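Local structure of acetylcholine-binding protein (Bulinus truncatus, 2BJ0) at residues G140-L151 and E188-I196. The protein probably binds acetylcholine at the interfaces between its subunits, as a soluble pentameric homologue of the ligand-binding domain of nicotinic acetylcholine receptors. Sequence-based numbering, arbitrary orientation.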
ATOM      1  N   GLY A 140      -3.290 -10.305 -21.418  1.00 25.09           N
ATOM      2  CA  GLY A 140      -4.123 -11.516 -21.450  1.00 24.70           C
ATOM      3  C   GLY A 140      -4.376 -12.015 -20.047  1.00 25.51           C
ATOM      4  O   GLY A 140      -3.853 -11.435 -19.084  1.00 25.61           O
ATOM      5  N   SER A 141      -5.198 -13.053 -19.910  1.00 24.90           N
ATOM      6  CA  SER A 141      -5.432 -13.627 -18.601  1.00 25.32           C
ATOM      7  C   SER A 141      -4.180 -14.340 -18.150  1.00 26.23           C
ATOM      8  O   SER A 141      -3.544 -15.082 -18.916  1.00 26.49           O
ATOM      9  CB  SER A 141      -6.603 -14.584 -18.617  1.00 24.76           C
ATOM     10  OG  SER A 141      -6.666 -15.339 -17.438  1.00 23.40           O
ATOM     11  N   TRP A 142      -3.815 -14.111 -16.896  1.00 25.83           N
ATOM     12  CA  TRP A 142      -2.653 -14.772 -16.352  1.00 25.88           C
ATOM     13  C   TRP A 142      -2.876 -16.246 -16.083  1.00 25.72           C
ATOM     14  O   TRP A 142      -1.931 -17.026 -16.186  1.00 25.74           O
ATOM     15  CB  TRP A 142      -2.222 -14.090 -15.049  1.00 27.11           C
ATOM     16  CG  TRP A 142      -0.858 -14.503 -14.597  1.00 27.42           C
ATOM     17  CD1 TRP A 142      -0.553 -15.226 -13.494  1.00 28.34           C
ATOM     18  CD2 TRP A 142       0.386 -14.225 -15.253  1.00 29.02           C
ATOM     19  NE1 TRP A 142       0.807 -15.406 -13.405  1.00 29.82           N
ATOM     20  CE2 TRP A 142       1.409 -14.796 -14.470  1.00 28.11           C
ATOM     21  CE3 TRP A 142       0.744 -13.518 -16.414  1.00 30.32           C
ATOM     22  CZ2 TRP A 142       2.759 -14.700 -14.804  1.00 28.50           C
ATOM     23  CZ3 TRP A 142       2.100 -13.422 -16.751  1.00 29.65           C
ATOM     24  CH2 TRP A 142       3.084 -14.027 -15.952  1.00 28.02           C
ATOM     25  N   THR A 143      -4.096 -16.624 -15.695  1.00 24.65           N
ATOM     26  CA  THR A 143      -4.324 -17.972 -15.193  1.00 25.30           C
ATOM     27  C   THR A 143      -5.510 -18.727 -15.744  1.00 25.49           C
ATOM     28  O   THR A 143      -5.734 -19.842 -15.284  1.00 25.56           O
ATOM     29  CB  THR A 143      -4.470 -17.990 -13.625  1.00 25.35           C
ATOM     30  OG1 THR A 143      -5.661 -17.274 -13.266  1.00 26.59           O
ATOM     31  CG2 THR A 143      -3.326 -17.241 -12.961  1.00 24.12           C
ATOM     32  N   HIS A 144      -6.249 -18.148 -16.704  1.00 26.80           N
ATOM     33  CA  HIS A 144      -7.362 -18.848 -17.381  1.00 27.91           C
ATOM     34  C   HIS A 144      -6.991 -19.131 -18.849  1.00 28.09           C
ATOM     35  O   HIS A 144      -6.779 -18.211 -19.629  1.00 27.83           O
ATOM     36  CB  HIS A 144      -8.662 -18.003 -17.337  1.00 27.07           C
ATOM     37  CG  HIS A 144      -9.174 -17.725 -15.944  1.00 27.08           C
ATOM     38  ND1 HIS A 144      -8.794 -16.615 -15.215  1.00 27.30           N
ATOM     39  CD2 HIS A 144     -10.062 -18.396 -15.166  1.00 26.25           C
ATOM     40  CE1 HIS A 144      -9.395 -16.635 -14.034  1.00 26.69           C
ATOM     41  NE2 HIS A 144     -10.173 -17.702 -13.979  1.00 27.05           N
ATOM     42  N   ASP A 145      -6.885 -20.400 -19.213  1.00 30.29           N
ATOM     43  CA  ASP A 145      -6.544 -20.787 -20.614  1.00 31.93           C
ATOM     44  C   ASP A 145      -7.754 -20.561 -21.525  1.00 32.00           C
ATOM     45  O   ASP A 145      -8.825 -20.218 -21.037  1.00 30.97           O
ATOM     46  CB  ASP A 145      -6.045 -22.242 -20.681  1.00 32.63           C
ATOM     47  CG  ASP A 145      -7.110 -23.254 -20.272  1.00 35.89           C
ATOM     48  OD1 ASP A 145      -8.309 -23.038 -20.545  1.00 38.20           O
ATOM     49  OD2 ASP A 145      -6.843 -24.306 -19.665  1.00 41.53           O
ATOM     50  N   ASN A 146      -7.612 -20.767 -22.839  1.00 33.10           N
ATOM     51  CA  ASN A 146      -8.697 -20.358 -23.716  1.00 33.55           C
ATOM     52  C   ASN A 146      -9.843 -21.355 -23.817  1.00 34.16           C
ATOM     53  O   ASN A 146     -10.816 -21.122 -24.537  1.00 34.19           O
ATOM     54  CB  ASN A 146      -8.206 -19.934 -25.086  1.00 34.54           C
ATOM     55  CG  ASN A 146      -7.498 -21.037 -25.820  1.00 36.15           C
ATOM     56  OD1 ASN A 146      -7.547 -22.209 -25.424  1.00 37.11           O
ATOM     57  ND2 ASN A 146      -6.807 -20.666 -26.897  1.00 39.49           N
ATOM     58  N   LYS A 147      -9.736 -22.446 -23.070  1.00 34.23           N
ATOM     59  CA  LYS A 147     -10.882 -23.324 -22.845  1.00 34.35           C
ATOM     60  C   LYS A 147     -11.879 -22.697 -21.888  1.00 33.10           C
ATOM     61  O   LYS A 147     -13.047 -23.033 -21.929  1.00 32.54           O
ATOM     62  CB  LYS A 147     -10.427 -24.677 -22.299  1.00 36.06           C
ATOM     63  CG  LYS A 147     -10.353 -25.817 -23.300  1.00 38.38           C
ATOM     64  CD  LYS A 147      -9.604 -25.483 -24.597  1.00 42.26           C
ATOM     65  CE  LYS A 147      -9.587 -26.704 -25.551  1.00 42.45           C
ATOM     66  NZ  LYS A 147      -9.385 -26.339 -27.004  1.00 43.58           N
ATOM     67  N   GLN A 148     -11.417 -21.775 -21.033  1.00 31.61           N
ATOM     68  CA  GLN A 148     -12.289 -21.086 -20.057  1.00 30.20           C
ATOM     69  C   GLN A 148     -12.526 -19.618 -20.397  1.00 28.95           C
ATOM     70  O   GLN A 148     -13.617 -19.118 -20.223  1.00 28.96           O
ATOM     71  CB  GLN A 148     -11.686 -21.194 -18.652  1.00 30.21           C
ATOM     72  CG  GLN A 148     -11.732 -22.585 -18.103  1.00 31.46           C
ATOM     73  CD  GLN A 148     -11.235 -22.689 -16.674  1.00 35.50           C
ATOM     74  OE1 GLN A 148     -10.951 -21.689 -16.026  1.00 35.13           O
ATOM     75  NE2 GLN A 148     -11.116 -23.913 -16.188  1.00 37.07           N
ATOM     76  N   PHE A 149     -11.501 -18.954 -20.925  1.00 28.20           N
ATOM     77  CA  PHE A 149     -11.468 -17.505 -21.068  1.00 28.44           C
ATOM     78  C   PHE A 149     -11.039 -17.193 -22.494  1.00 27.74           C
ATOM     79  O   PHE A 149      -9.870 -17.301 -22.814  1.00 27.89           O
ATOM     80  CB  PHE A 149     -10.400 -17.019 -20.100  1.00 27.31           C
ATOM     81  CG  PHE A 149     -10.291 -15.534 -19.925  1.00 28.30           C
ATOM     82  CD1 PHE A 149      -9.713 -14.726 -20.891  1.00 25.44           C
ATOM     83  CD2 PHE A 149     -10.598 -14.964 -18.685  1.00 28.07           C
ATOM     84  CE1 PHE A 149      -9.552 -13.367 -20.694  1.00 25.61           C
ATOM     85  CE2 PHE A 149     -10.405 -13.602 -18.461  1.00 28.61           C
ATOM     86  CZ  PHE A 149      -9.878 -12.794 -19.462  1.00 27.00           C
ATOM     87  N   ALA A 150     -11.978 -16.811 -23.356  1.00 28.25           N
ATOM     88  CA  ALA A 150     -11.607 -16.477 -24.728  1.00 28.40           C
ATOM     89  C   ALA A 150     -11.655 -14.981 -24.951  1.00 28.56           C
ATOM     90  O   ALA A 150     -12.642 -14.355 -24.636  1.00 28.63           O
ATOM     91  CB  ALA A 150     -12.519 -17.211 -25.719  1.00 28.63           C
ATOM     92  N   LEU A 151     -10.567 -14.413 -25.486  1.00 29.63           N
ATOM     93  CA  LEU A 151     -10.469 -12.987 -25.782  1.00 30.27           C
ATOM     94  C   LEU A 151     -10.984 -12.723 -27.177  1.00 31.92           C
ATOM     95  O   LEU A 151     -10.726 -13.510 -28.092  1.00 31.61           O
ATOM     96  CB  LEU A 151      -9.011 -12.514 -25.745  1.00 29.93           C
ATOM     97  CG  LEU A 151      -8.415 -12.206 -24.379  1.00 30.81           C
ATOM     98  CD1 LEU A 151      -7.018 -11.641 -24.508  1.00 30.47           C
ATOM     99  CD2 LEU A 151      -9.310 -11.229 -23.646  1.00 28.68           C
ATOM    100  N   GLU A 188      -1.485 -27.450 -20.693  1.00 61.23           N
ATOM    101  CA  GLU A 188      -1.766 -28.149 -21.935  1.00 60.78           C
ATOM    102  C   GLU A 188      -2.451 -27.228 -22.951  1.00 59.97           C
ATOM    103  O   GLU A 188      -2.104 -27.240 -24.142  1.00 59.97           O
ATOM    104  CB  GLU A 188      -2.615 -29.396 -21.668  1.00 61.14           C
ATOM    105  CG  GLU A 188      -2.430 -30.486 -22.715  1.00 62.86           C
ATOM    106  CD  GLU A 188      -3.614 -31.427 -22.817  1.00 65.88           C
ATOM    107  OE1 GLU A 188      -4.439 -31.472 -21.870  1.00 66.80           O
ATOM    108  OE2 GLU A 188      -3.720 -32.124 -23.857  1.00 66.39           O
ATOM    109  N   ASN A 189      -3.421 -26.439 -22.480  1.00 58.65           N
ATOM    110  CA  ASN A 189      -4.162 -25.506 -23.349  1.00 57.15           C
ATOM    111  C   ASN A 189      -3.406 -24.193 -23.630  1.00 55.60           C
ATOM    112  O   ASN A 189      -2.493 -23.794 -22.886  1.00 55.26           O
ATOM    113  CB  ASN A 189      -5.563 -25.204 -22.787  1.00 57.47           C
ATOM    114  CG  ASN A 189      -6.400 -26.463 -22.555  1.00 58.86           C
ATOM    115  OD1 ASN A 189      -6.506 -27.335 -23.426  1.00 60.51           O
ATOM    116  ND2 ASN A 189      -7.011 -26.552 -21.376  1.00 58.93           N
ATOM    117  N   MET A 190      -3.785 -23.534 -24.717  1.00 53.27           N
ATOM    118  CA  MET A 190      -3.221 -22.238 -25.033  1.00 51.74           C
ATOM    119  C   MET A 190      -3.917 -21.104 -24.267  1.00 48.39           C
ATOM    120  O   MET A 190      -5.036 -21.254 -23.766  1.00 48.30           O
ATOM    121  CB  MET A 190      -3.310 -21.980 -26.530  1.00 52.00           C
ATOM    122  CG  MET A 190      -2.588 -22.996 -27.416  1.00 53.55           C
ATOM    123  SD  MET A 190      -2.664 -22.341 -29.109  1.00 55.80           S
ATOM    124  CE  MET A 190      -3.299 -23.773 -30.017  1.00 55.96           C
ATOM    125  N   TYR A 191      -3.230 -19.976 -24.190  1.00 44.64           N
ATOM    126  CA  TYR A 191      -3.755 -18.755 -23.604  1.00 41.60           C
ATOM    127  C   TYR A 191      -3.947 -17.724 -24.709  1.00 39.41           C
ATOM    128  O   TYR A 191      -3.098 -17.590 -25.562  1.00 39.31           O
ATOM    129  CB  TYR A 191      -2.773 -18.243 -22.546  1.00 41.05           C
ATOM    130  CG  TYR A 191      -2.860 -19.046 -21.270  1.00 41.51           C
ATOM    131  CD1 TYR A 191      -2.450 -20.384 -21.230  1.00 41.00           C
ATOM    132  CD2 TYR A 191      -3.365 -18.481 -20.102  1.00 39.82           C
ATOM    133  CE1 TYR A 191      -2.548 -21.139 -20.049  1.00 42.27           C
ATOM    134  CE2 TYR A 191      -3.470 -19.222 -18.935  1.00 40.10           C
ATOM    135  CZ  TYR A 191      -3.061 -20.543 -18.911  1.00 40.61           C
ATOM    136  OH  TYR A 191      -3.183 -21.286 -17.750  1.00 43.55           O
ATOM    137  N   ASP A 192      -5.063 -17.010 -24.702  1.00 37.14           N
ATOM    138  CA  ASP A 192      -5.248 -15.871 -25.588  1.00 35.11           C
ATOM    139  C   ASP A 192      -4.542 -14.611 -25.086  1.00 35.31           C
ATOM    140  O   ASP A 192      -4.506 -14.342 -23.881  1.00 34.13           O
ATOM    141  CB  ASP A 192      -6.712 -15.543 -25.701  1.00 34.48           C
ATOM    142  CG  ASP A 192      -7.501 -16.609 -26.450  1.00 33.92           C
ATOM    143  OD1 ASP A 192      -6.908 -17.559 -27.005  1.00 30.31           O
ATOM    144  OD2 ASP A 192      -8.728 -16.570 -26.492  1.00 29.27           O
ATOM    145  N   ASP A 193      -4.006 -13.828 -26.012  1.00 34.53           N
ATOM    146  CA  ASP A 193      -3.593 -12.481 -25.665  1.00 35.48           C
ATOM    147  C   ASP A 193      -3.979 -11.504 -26.750  1.00 34.69           C
ATOM    148  O   ASP A 193      -4.186 -11.893 -27.907  1.00 34.13           O
ATOM    149  CB  ASP A 193      -2.110 -12.402 -25.308  1.00 35.83           C
ATOM    150  CG  ASP A 193      -1.215 -12.696 -26.472  1.00 39.94           C
ATOM    151  OD1 ASP A 193      -0.924 -11.769 -27.263  1.00 44.43           O
ATOM    152  OD2 ASP A 193      -0.721 -13.827 -26.658  1.00 44.47           O
ATOM    153  N   ILE A 194      -4.139 -10.247 -26.371  1.00 33.27           N
ATOM    154  CA  ILE A 194      -4.226  -9.196 -27.368  1.00 32.83           C
ATOM    155  C   ILE A 194      -2.953  -8.378 -27.255  1.00 33.05           C
ATOM    156  O   ILE A 194      -2.494  -8.046 -26.145  1.00 32.87           O
ATOM    157  CB  ILE A 194      -5.496  -8.345 -27.185  1.00 32.73           C
ATOM    158  CG1 ILE A 194      -6.715  -9.220 -27.457  1.00 32.18           C
ATOM    159  CG2 ILE A 194      -5.479  -7.100 -28.116  1.00 32.48           C
ATOM    160  CD1 ILE A 194      -8.055  -8.540 -27.290  1.00 30.99           C
ATOM    161  N   GLU A 195      -2.364  -8.081 -28.402  1.00 32.59           N
ATOM    162  CA  GLU A 195      -1.145  -7.315 -28.448  1.00 33.20           C
ATOM    163  C   GLU A 195      -1.403  -5.952 -29.063  1.00 32.72           C
ATOM    164  O   GLU A 195      -1.821  -5.859 -30.230  1.00 32.75           O
ATOM    165  CB  GLU A 195      -0.103  -8.081 -29.253  1.00 33.70           C
ATOM    166  CG  GLU A 195       1.212  -7.331 -29.417  1.00 39.91           C
ATOM    167  CD  GLU A 195       2.420  -8.264 -29.447  1.00 46.77           C
ATOM    168  OE1 GLU A 195       2.324  -9.417 -28.931  1.00 49.39           O
ATOM    169  OE2 GLU A 195       3.474  -7.833 -29.984  1.00 51.45           O
ATOM    170  N   ILE A 196      -1.134  -4.899 -28.295  1.00 31.06           N
ATOM    171  CA  ILE A 196      -1.198  -3.549 -28.817  1.00 31.16           C
ATOM    172  C   ILE A 196       0.147  -3.140 -29.403  1.00 30.95           C
ATOM    173  O   ILE A 196       1.169  -3.272 -28.750  1.00 31.36           O
ATOM    174  CB  ILE A 196      -1.632  -2.536 -27.734  1.00 31.04           C
ATOM    175  CG1 ILE A 196      -2.981  -2.933 -27.143  1.00 31.53           C
ATOM    176  CG2 ILE A 196      -1.731  -1.147 -28.321  1.00 31.34           C
ATOM    177  CD1 ILE A 196      -3.255  -2.243 -25.833  1.00 33.66           C
TER
HETATM  178  O   HOH W   1      -6.351 -14.520 -22.175  1.00 30.87           O
HETATM  179  O   HOH W   2      -2.571 -14.935 -21.498  1.00 44.64           O
HETATM  180  O   HOH W   3      -6.861 -17.191 -22.015  1.00 20.15           O
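Ser141 O lies against the ring edge of Tyr191, 3.6 Å from CD2, where strand 133-141 parts from strand 190-202 in the immunoglobulin-like beta sandwich of the Cys-loop receptor ligand-binding domain. A water donates both to Ser141 O and to Asp192 O, so solvent bridges the splaying strands. Next in sequence, Trp142 O is hydrogen-bonded to the N of a bound 3-cyclohexyl-1-propylsulfonic acid, probably from the crystallisation liquor, and the Trp142 ring stacks edge-to-face with Trp51 of the second subunit, geometry consistent with the aromatic ligand pocket of this family, in which Tyr191 would belong to loop C. The Thr143 carbonyl carbon also lies at the Tyr191 ring edge. One face of that ring receives Asp145 CA 3.8 Å from the centroid, 7° off the normal, a CH-pi contact. A serine in place of Tyr191 would probably leave Asp145 CA without this aromatic cover and open a gap beside the backbone of 141-145. Asp145 OD1 accepts from Lys147 N in an Asx turn, while OD2 takes Asn189 ND2 at 2.8 Å; the donor stands well above the carboxylate plane, yet the N-H...O angle is 170°. Asn146 N reaches Met190 O at 2.8 Å. With CG lodged between backbone N and carbonyl carbon (chi1 61°), the Asn146 amide turns ND2 to Asp192 OD1, 3.1 Å away on the syn side but tilted out of the carboxylate plane. Finally, Leu151 CD1 packs 3.8 Å from Ile194 CG1, and Leu151 N donates to the anti lone pair of Asp192 OD2 at 3.0 Å.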